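Local coordinates for polymerase X (Deinococcus radiodurans, PDB 2W9M), which probably extends DNA from deoxyribonucleoside triphosphates as a family X repair polymerase, and carries a C-terminal PHP domain that binds a cluster of three zinc ions, at residues I331-T336 against E357-A362; G459-R464 against A492-L497; V485-A490 against A512-A517. One frame throughout, in Å; residues are numbered along the deposited sequence.

Interaction 1 (I331-T336 against E357-A362); sequences IHTHST and EFLGTA. With ZN (zinc ion), chain D.
F358 opens the contact: CE2 of its ring approaches I331 CG2 at 4.2 Å, the two side chains lying side by side and pointing the same way. L359 follows on the other side of its strand. Its CG lies anti to the backbone N (chi1 173°), and CD1 touches both OG1 and CG2 of T333. At G360 the backbones come close, with G360 CA 3.6 Å from I331 CA, a spacing that leaves no room for a CB on this side. The carbonyl of G360 is gripped twice by one residue. T333 N donates to G360 O nearly along the C=O axis, whereas T333 OG1 gives its proton to the same oxygen at 2.8 Å from well above the carbonyl plane. The OG1 bond fixes the direction of the T333 hydroxyl. T361 turns its side chain away, its backbone pairing with T333 in a parallel bridge. A362 completes the walk: its N makes a weak bond to T333 O, its CB packs 3.6 Å from H332 CA, and its carbonyl oxygen sits over one face of the H334 imidazole, toward the rim, 3.2 Å from CE1. This pairing carries the metal ligands of the PHP domain: H332 NE2 and H334 NE2 each bind the zinc ion at 2.3 Å, and E401 and D516 complete its set of protein ligands. On the side of the H332 ring remote from the metal, E487 accepts a hydrogen bond from ND1, a second-shell bond that would orient the ring. The two strands, 329-333 and 358-364, are the first two of a parallel sheet, joined through helix 344-353 as a beta-alpha-beta unit; L359 and T333 pack on that helix, while T361 leans on helix 376-391.

Interaction 2 (G459-R464 against A492-L497); sequences GRLLLR and AARLDL
R460 and L462 meet the backbone of A493 to L495 where two loops of the PHP domain run against each other, one following strand 453-454, the other strand 485-489. Neither segment is regular, but L495 and D496 form a G1 beta bulge opposite N489. Hydrogen bonds carry the polar part. L462 N donates to A493 O at 2.8 Å, and the bent R460 chain brings NH1 to R494 O in a bond of 166° at the hydrogen. That oxygen lies at the edge of the guanidinium, in its plane; the other end of the group, NH2, forms a salt bridge with D498. A weak bond runs from G459 N to D496 OD1, an atom that also accepts from the backbone of T458. Van der Waals packing adds to these bonds. L462 CD2 and L495 CB make an apolar pair, and L461 lies alongside R494, pointing the same way. R494 itself is extended from CG to NE (chi2 -179°, chi3 -175°) toward the zinc site, where its NE makes a long, weak ion pair with D516 OD2. Over one face of the R494 guanidinium, offset toward the rim, sits L461 CD2, 3.7 Å from NH1.

Interaction 3 (V485-A490 against A512-A517); sequences VVEINA and AINTDA. With ZN (zinc ion), chain D.
E487 and N514 cross obliquely on one face of a parallel strand pair, 485-489 with 511-514, which helix 499-505 completes as a beta-alpha-beta unit; these are the last two strands of the distorted (beta/alpha)7 barrel of the PHP domain. Their carboxylate and amide planes stand 80° apart, and N514 ND2 donates to the anti lone pair of E487 OE1 at 2.7 Å. The same oxygen accepts from H332 ND1, so the glutamate joins the strand pair to a zinc ligand. N489 lies on this face too, its CG anti to the backbone N, and its amide plane is turned 63° from the D516 carboxylate. N489 ND2 serves two acids: it reaches E487 OE2 from above that carboxylate's plane, and D516 OD2 on the anti side but 31° out of the carboxylate plane. The two negative groups are thereby bridged, which would ease their mutual repulsion. Beneath the side chains the backbones are knit by I488 N to A512 O and by A490 N to N514 O, the latter at 2.6 Å, while V485 CG2 packs on A512 CB. The other carboxylate oxygen of the aspartate, D516 OD1, binds the zinc ion at 2.4 Å.

Read from the N terminus, the chain illustrates how a metal site can be built from residues at and beyond the C-terminal ends of several parallel strands. Interaction 1 closes first, around helix 344-353, joining strand 329-333 to its neighbour 358-364. Interactions 2 and 3 follow and cross: 459-464, 485-490, 492-497 and 512-517 alternate along the chain, so the loop closed by interaction 2 contains the first strand of interaction 3, which itself closes the beta-alpha-beta unit round helix 499-505. These two touch through backbone bonds from N489 to D496 and from L497 to E487. Interactions 1 and 3 share a zinc ion, and H334 N meets A517 O, bringing the barrel's first and last strands together.

Interaction 1 (I331-T336 against E357-A362)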
loop_
_atom_site.group_PDB
_atom_site.type_symbol
_atom_site.label_atom_id
_atom_site.label_comp_id
_atom_site.label_asym_id
_atom_site.label_seq_id
_atom_site.Cartn_x
_atom_site.Cartn_y
_atom_site.Cartn_z
ATOM N N ILE A 331 -1.707 -7.625 11.819
ATOM C CA ILE A 331 -1.651 -8.921 11.151
ATOM C C ILE A 331 -1.284 -8.806 9.676
ATOM O O ILE A 331 -1.244 -7.707 9.114
ATOM C CB ILE A 331 -2.972 -9.708 11.301
ATOM C CG1 ILE A 331 -4.101 -9.022 10.530
ATOM C CG2 ILE A 331 -3.323 -9.882 12.778
ATOM C CD1 ILE A 331 -5.417 -9.786 10.565
ATOM N N HIS A 332 -1.016 -9.958 9.067
ATOM C CA HIS A 332 -0.556 -10.032 7.688
ATOM C C HIS A 332 0.749 -9.257 7.490
ATOM O O HIS A 332 0.788 -8.238 6.810
ATOM C CB HIS A 332 -1.648 -9.553 6.726
ATOM C CG HIS A 332 -1.321 -9.782 5.288
ATOM N ND1 HIS A 332 -2.032 -9.197 4.258
ATOM C CD2 HIS A 332 -0.349 -10.514 4.699
ATOM C CE1 HIS A 332 -1.517 -9.571 3.104
ATOM N NE2 HIS A 332 -0.491 -10.372 3.341
ATOM N N THR A 333 1.815 -9.754 8.105
ATOM C CA THR A 333 3.143 -9.179 7.948
ATOM C C THR A 333 4.076 -10.257 7.401
ATOM O O THR A 333 3.798 -11.446 7.542
ATOM C CB THR A 333 3.693 -8.680 9.287
ATOM O OG1 THR A 333 3.808 -9.785 10.190
ATOM C CG2 THR A 333 2.770 -7.632 9.895
ATOM N N HIS A 334 5.173 -9.849 6.770
ATOM C CA HIS A 334 6.115 -10.810 6.200
ATOM C C HIS A 334 7.483 -10.738 6.866
ATOM O O HIS A 334 7.895 -9.686 7.350
ATOM C CB HIS A 334 6.240 -10.622 4.685
ATOM C CG HIS A 334 4.983 -10.940 3.939
ATOM N ND1 HIS A 334 4.794 -12.128 3.268
ATOM C CD2 HIS A 334 3.842 -10.226 3.771
ATOM C CE1 HIS A 334 3.593 -12.135 2.716
ATOM N NE2 HIS A 334 2.997 -10.991 3.009
ATOM N N SER A 335 8.176 -11.872 6.892
ATOM C CA SER A 335 9.475 -11.968 7.540
ATOM C C SER A 335 10.518 -12.547 6.593
ATOM O O SER A 335 10.231 -12.857 5.436
ATOM C CB SER A 335 9.383 -12.862 8.777
ATOM O OG SER A 335 9.274 -14.231 8.409
ATOM N N THR A 336 11.729 -12.707 7.111
ATOM C CA THR A 336 12.825 -13.321 6.372
ATOM C C THR A 336 12.497 -14.731 5.863
ATOM O O THR A 336 13.038 -15.165 4.844
ATOM C CB THR A 336 14.104 -13.332 7.226
ATOM O OG1 THR A 336 14.903 -12.192 6.882
ATOM C CG2 THR A 336 14.907 -14.600 6.988
ATOM N N GLU A 357 -0.323 -4.027 20.043
ATOM C CA GLU A 357 -0.386 -5.078 21.051
ATOM C C GLU A 357 0.241 -6.403 20.620
ATOM O O GLU A 357 0.977 -7.014 21.388
ATOM C CB GLU A 357 -1.833 -5.296 21.494
ATOM C CG GLU A 357 -2.026 -6.475 22.428
ATOM C CD GLU A 357 -3.427 -6.530 23.010
ATOM O OE1 GLU A 357 -3.923 -7.657 23.243
ATOM O OE2 GLU A 357 -4.028 -5.449 23.229
ATOM N N PHE A 358 -0.046 -6.851 19.403
ATOM C CA PHE A 358 0.482 -8.135 18.944
ATOM C C PHE A 358 0.738 -8.182 17.436
ATOM O O PHE A 358 0.196 -7.379 16.677
ATOM C CB PHE A 358 -0.426 -9.297 19.388
ATOM C CG PHE A 358 -1.754 -9.347 18.678
ATOM C CD1 PHE A 358 -2.819 -8.572 19.110
ATOM C CD2 PHE A 358 -1.940 -10.181 17.585
ATOM C CE1 PHE A 358 -4.045 -8.620 18.460
ATOM C CE2 PHE A 358 -3.163 -10.234 16.930
ATOM C CZ PHE A 358 -4.213 -9.451 17.368
ATOM N N LEU A 359 1.580 -9.125 17.020
ATOM C CA LEU A 359 1.968 -9.259 15.620
ATOM C C LEU A 359 1.322 -10.473 14.974
ATOM O O LEU A 359 1.280 -11.553 15.555
ATOM C CB LEU A 359 3.489 -9.376 15.491
ATOM C CG LEU A 359 4.038 -9.688 14.094
ATOM C CD1 LEU A 359 4.063 -8.442 13.217
ATOM C CD2 LEU A 359 5.430 -10.287 14.198
ATOM N N GLY A 360 0.827 -10.285 13.758
ATOM C CA GLY A 360 0.269 -11.373 12.985
ATOM C C GLY A 360 1.211 -11.815 11.884
ATOM O O GLY A 360 1.438 -11.102 10.906
ATOM N N THR A 361 1.770 -13.002 12.058
ATOM C CA THR A 361 2.632 -13.623 11.065
ATOM C C THR A 361 1.810 -14.055 9.854
ATOM O O THR A 361 0.667 -14.477 10.005
ATOM C CB THR A 361 3.336 -14.848 11.686
ATOM O OG1 THR A 361 4.537 -14.418 12.337
ATOM C CG2 THR A 361 3.669 -15.887 10.627
ATOM N N ALA A 362 2.384 -13.946 8.658
ATOM C CA ALA A 362 1.670 -14.323 7.435
ATOM C C ALA A 362 2.555 -14.348 6.188
ATOM O O ALA A 362 2.349 -13.572 5.256
ATOM C CB ALA A 362 0.473 -13.404 7.214
HETATM ZN ZN ZN D . 1.168 -10.320 1.798
#

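Interaction 2 (G459-R464 against A492-L497)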
loop_
_atom_site.group_PDB
_atom_site.type_symbol
_atom_site.label_atom_id
_atom_site.label_comp_id
_atom_site.label_asym_id
_atom_site.label_seq_id
_atom_site.Cartn_x
_atom_site.Cartn_y
_atom_site.Cartn_z
ATOM N N GLY A 459 -6.132 -7.215 -6.333
ATOM C CA GLY A 459 -4.817 -7.440 -6.903
ATOM C C GLY A 459 -4.241 -6.213 -7.590
ATOM O O GLY A 459 -3.166 -6.268 -8.188
ATOM N N ARG A 460 -4.965 -5.103 -7.509
ATOM C CA ARG A 460 -4.525 -3.845 -8.104
ATOM C C ARG A 460 -3.188 -3.366 -7.529
ATOM O O ARG A 460 -2.895 -3.592 -6.358
ATOM C CB ARG A 460 -5.596 -2.776 -7.875
ATOM C CG ARG A 460 -5.033 -1.435 -7.470
ATOM C CD ARG A 460 -5.806 -0.831 -6.310
ATOM N NE ARG A 460 -6.825 0.111 -6.758
ATOM C CZ ARG A 460 -7.359 1.048 -5.982
ATOM N NH1 ARG A 460 -6.967 1.165 -4.720
ATOM N NH2 ARG A 460 -8.277 1.869 -6.469
ATOM N N LEU A 461 -2.382 -2.708 -8.359
ATOM C CA LEU A 461 -1.183 -2.012 -7.892
ATOM C C LEU A 461 -1.147 -0.585 -8.435
ATOM O O LEU A 461 -0.860 -0.375 -9.609
ATOM C CB LEU A 461 0.086 -2.756 -8.310
ATOM C CG LEU A 461 0.384 -4.057 -7.565
ATOM C CD1 LEU A 461 1.739 -4.601 -7.983
ATOM C CD2 LEU A 461 0.329 -3.841 -6.061
ATOM N N LEU A 462 -1.435 0.390 -7.579
ATOM C CA LEU A 462 -1.501 1.787 -8.003
ATOM C C LEU A 462 -0.290 2.222 -8.836
ATOM O O LEU A 462 0.853 2.055 -8.415
ATOM C CB LEU A 462 -1.660 2.722 -6.800
ATOM C CG LEU A 462 -3.043 2.901 -6.170
ATOM C CD1 LEU A 462 -4.113 2.422 -7.129
ATOM C CD2 LEU A 462 -3.165 2.175 -4.845
ATOM N N LEU A 463 -0.561 2.791 -10.010
ATOM C CA LEU A 463 0.468 3.345 -10.893
ATOM C C LEU A 463 1.282 2.289 -11.636
ATOM O O LEU A 463 2.294 2.613 -12.253
ATOM C CB LEU A 463 1.412 4.282 -10.130
ATOM C CG LEU A 463 0.792 5.492 -9.434
ATOM C CD1 LEU A 463 1.861 6.297 -8.713
ATOM C CD2 LEU A 463 0.049 6.364 -10.426
ATOM N N ARG A 464 0.847 1.034 -11.579
ATOM C CA ARG A 464 1.569 -0.045 -12.251
ATOM C C ARG A 464 0.661 -0.943 -13.091
ATOM O O ARG A 464 0.902 -1.142 -14.280
ATOM C CB ARG A 464 2.357 -0.878 -11.233
ATOM C CG ARG A 464 3.019 -2.118 -11.824
ATOM C CD ARG A 464 3.976 -2.771 -10.834
ATOM N NE ARG A 464 5.092 -1.892 -10.511
ATOM C CZ ARG A 464 6.227 -1.852 -11.200
ATOM N NH1 ARG A 464 6.395 -2.647 -12.248
ATOM N NH2 ARG A 464 7.194 -1.020 -10.843
ATOM N N ALA A 492 0.676 1.466 0.544
ATOM C CA ALA A 492 0.330 2.608 -0.311
ATOM C C ALA A 492 0.176 2.273 -1.797
ATOM O O ALA A 492 -0.456 3.023 -2.541
ATOM C CB ALA A 492 1.342 3.737 -0.129
ATOM N N ALA A 493 0.753 1.159 -2.232
ATOM C CA ALA A 493 0.641 0.764 -3.632
ATOM C C ALA A 493 -0.576 -0.114 -3.865
ATOM O O ALA A 493 -0.885 -0.470 -5.003
ATOM C CB ALA A 493 1.891 0.056 -4.095
ATOM N N ARG A 494 -1.272 -0.462 -2.792
ATOM C CA ARG A 494 -2.464 -1.290 -2.923
ATOM C C ARG A 494 -3.743 -0.541 -2.551
ATOM O O ARG A 494 -4.605 -0.326 -3.405
ATOM C CB ARG A 494 -2.321 -2.571 -2.106
ATOM C CG ARG A 494 -1.260 -3.514 -2.651
ATOM C CD ARG A 494 -1.183 -4.783 -1.820
ATOM N NE ARG A 494 -0.089 -5.652 -2.240
ATOM C CZ ARG A 494 -0.132 -6.451 -3.302
ATOM N NH1 ARG A 494 -1.213 -6.485 -4.070
ATOM N NH2 ARG A 494 0.911 -7.213 -3.600
ATOM N N LEU A 495 -3.854 -0.144 -1.284
ATOM C CA LEU A 495 -5.048 0.535 -0.785
ATOM C C LEU A 495 -6.291 -0.158 -1.335
ATOM O O LEU A 495 -7.122 0.444 -2.018
ATOM C CB LEU A 495 -5.012 2.017 -1.155
ATOM C CG LEU A 495 -3.738 2.709 -0.656
ATOM C CD1 LEU A 495 -3.787 4.204 -0.895
ATOM C CD2 LEU A 495 -3.525 2.416 0.811
ATOM N N ASP A 496 -6.404 -1.439 -1.009
ATOM C CA ASP A 496 -7.357 -2.338 -1.636
ATOM C C ASP A 496 -7.640 -3.411 -0.598
ATOM O O ASP A 496 -6.698 -4.016 -0.094
ATOM C CB ASP A 496 -6.692 -2.939 -2.878
ATOM C CG ASP A 496 -7.468 -4.096 -3.473
ATOM O OD1 ASP A 496 -6.833 -4.940 -4.143
ATOM O OD2 ASP A 496 -8.703 -4.162 -3.284
ATOM N N LEU A 497 -8.902 -3.672 -0.254
ATOM C CA LEU A 497 -10.123 -3.132 -0.870
ATOM C C LEU A 497 -10.246 -1.608 -0.982
ATOM O O LEU A 497 -9.957 -0.877 -0.035
ATOM C CB LEU A 497 -11.322 -3.659 -0.079
ATOM C CG LEU A 497 -12.727 -3.463 -0.640
ATOM C CD1 LEU A 497 -12.921 -4.320 -1.888
ATOM C CD2 LEU A 497 -13.769 -3.803 0.426
#

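Interaction 3 (V485-A490 against A512-A517)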
loop_
_atom_site.group_PDB
_atom_site.type_symbol
_atom_site.label_atom_id
_atom_site.label_comp_id
_atom_site.label_asym_id
_atom_site.label_seq_id
_atom_site.Cartn_x
_atom_site.Cartn_y
_atom_site.Cartn_z
ATOM N N VAL A 485 -13.614 -12.072 6.920
ATOM C CA VAL A 485 -13.314 -10.642 6.930
ATOM C C VAL A 485 -12.476 -10.235 5.726
ATOM O O VAL A 485 -11.597 -10.974 5.298
ATOM C CB VAL A 485 -12.663 -10.189 8.264
ATOM C CG1 VAL A 485 -12.389 -11.374 9.157
ATOM C CG2 VAL A 485 -11.407 -9.375 8.015
ATOM N N VAL A 486 -12.781 -9.070 5.164
ATOM C CA VAL A 486 -12.113 -8.607 3.957
ATOM C C VAL A 486 -11.062 -7.555 4.300
ATOM O O VAL A 486 -11.291 -6.679 5.134
ATOM C CB VAL A 486 -13.124 -8.082 2.908
ATOM C CG1 VAL A 486 -14.225 -7.306 3.576
ATOM C CG2 VAL A 486 -12.424 -7.231 1.857
ATOM N N GLU A 487 -9.901 -7.660 3.664
ATOM C CA GLU A 487 -8.763 -6.827 4.021
ATOM C C GLU A 487 -8.779 -5.485 3.305
ATOM O O GLU A 487 -9.105 -5.399 2.122
ATOM C CB GLU A 487 -7.457 -7.571 3.717
ATOM C CG GLU A 487 -6.198 -6.708 3.723
ATOM C CD GLU A 487 -4.926 -7.537 3.568
ATOM O OE1 GLU A 487 -4.514 -8.178 4.559
ATOM O OE2 GLU A 487 -4.338 -7.552 2.460
ATOM N N ILE A 488 -8.446 -4.436 4.043
ATOM C CA ILE A 488 -8.116 -3.154 3.448
ATOM C C ILE A 488 -6.606 -3.018 3.561
ATOM O O ILE A 488 -6.080 -2.629 4.603
ATOM C CB ILE A 488 -8.810 -1.986 4.166
ATOM C CG1 ILE A 488 -10.329 -2.088 4.008
ATOM C CG2 ILE A 488 -8.304 -0.656 3.631
ATOM C CD1 ILE A 488 -11.087 -1.038 4.789
ATOM N N ASN A 489 -5.910 -3.377 2.489
ATOM C CA ASN A 489 -4.458 -3.436 2.507
ATOM C C ASN A 489 -3.875 -2.038 2.588
ATOM O O ASN A 489 -4.049 -1.225 1.681
ATOM C CB ASN A 489 -3.944 -4.189 1.278
ATOM C CG ASN A 489 -2.510 -4.645 1.430
ATOM O OD1 ASN A 489 -1.594 -3.831 1.507
ATOM N ND2 ASN A 489 -2.309 -5.956 1.472
ATOM N N ALA A 490 -3.192 -1.763 3.692
ATOM C CA ALA A 490 -2.683 -0.426 3.975
ATOM C C ALA A 490 -1.450 -0.034 3.160
ATOM O O ALA A 490 -1.076 1.137 3.139
ATOM C CB ALA A 490 -2.408 -0.269 5.469
ATOM N N ALA A 512 -10.374 -5.721 7.915
ATOM C CA ALA A 512 -9.085 -5.766 8.574
ATOM C C ALA A 512 -8.129 -4.784 7.893
ATOM O O ALA A 512 -7.852 -4.906 6.698
ATOM C CB ALA A 512 -8.525 -7.185 8.534
ATOM N N ILE A 513 -7.642 -3.804 8.644
ATOM C CA ILE A 513 -6.659 -2.867 8.115
ATOM C C ILE A 513 -5.259 -3.431 8.317
ATOM O O ILE A 513 -4.686 -3.325 9.398
ATOM C CB ILE A 513 -6.779 -1.478 8.771
ATOM C CG1 ILE A 513 -8.216 -0.966 8.667
ATOM C CG2 ILE A 513 -5.837 -0.486 8.108
ATOM C CD1 ILE A 513 -8.459 0.334 9.417
ATOM N N ASN A 514 -4.720 -4.039 7.264
ATOM C CA ASN A 514 -3.443 -4.749 7.335
ATOM C C ASN A 514 -2.358 -4.074 6.502
ATOM O O ASN A 514 -2.595 -3.689 5.358
ATOM C CB ASN A 514 -3.618 -6.197 6.870
ATOM C CG ASN A 514 -4.650 -6.964 7.698
ATOM O OD1 ASN A 514 -5.071 -6.513 8.768
ATOM N ND2 ASN A 514 -5.059 -8.129 7.203
ATOM N N THR A 515 -1.167 -3.948 7.075
ATOM C CA THR A 515 -0.071 -3.233 6.431
ATOM C C THR A 515 0.624 -4.051 5.337
ATOM O O THR A 515 1.193 -3.488 4.397
ATOM C CB THR A 515 0.984 -2.814 7.465
ATOM O OG1 THR A 515 1.485 -3.983 8.131
ATOM C CG2 THR A 515 0.379 -1.880 8.494
ATOM N N ASP A 516 0.584 -5.375 5.463
ATOM C CA ASP A 516 1.311 -6.251 4.550
ATOM C C ASP A 516 2.799 -5.909 4.567
ATOM O O ASP A 516 3.476 -5.977 3.539
ATOM C CB ASP A 516 0.751 -6.130 3.130
ATOM C CG ASP A 516 1.072 -7.339 2.270
ATOM O OD1 ASP A 516 1.834 -8.210 2.734
ATOM O OD2 ASP A 516 0.565 -7.422 1.130
ATOM N N ALA A 517 3.301 -5.539 5.742
ATOM C CA ALA A 517 4.692 -5.113 5.900
ATOM C C ALA A 517 5.713 -6.187 5.515
ATOM O O ALA A 517 5.665 -7.312 6.010
ATOM C CB ALA A 517 4.940 -4.643 7.332
HETATM ZN ZN ZN D . 1.168 -10.320 1.798
#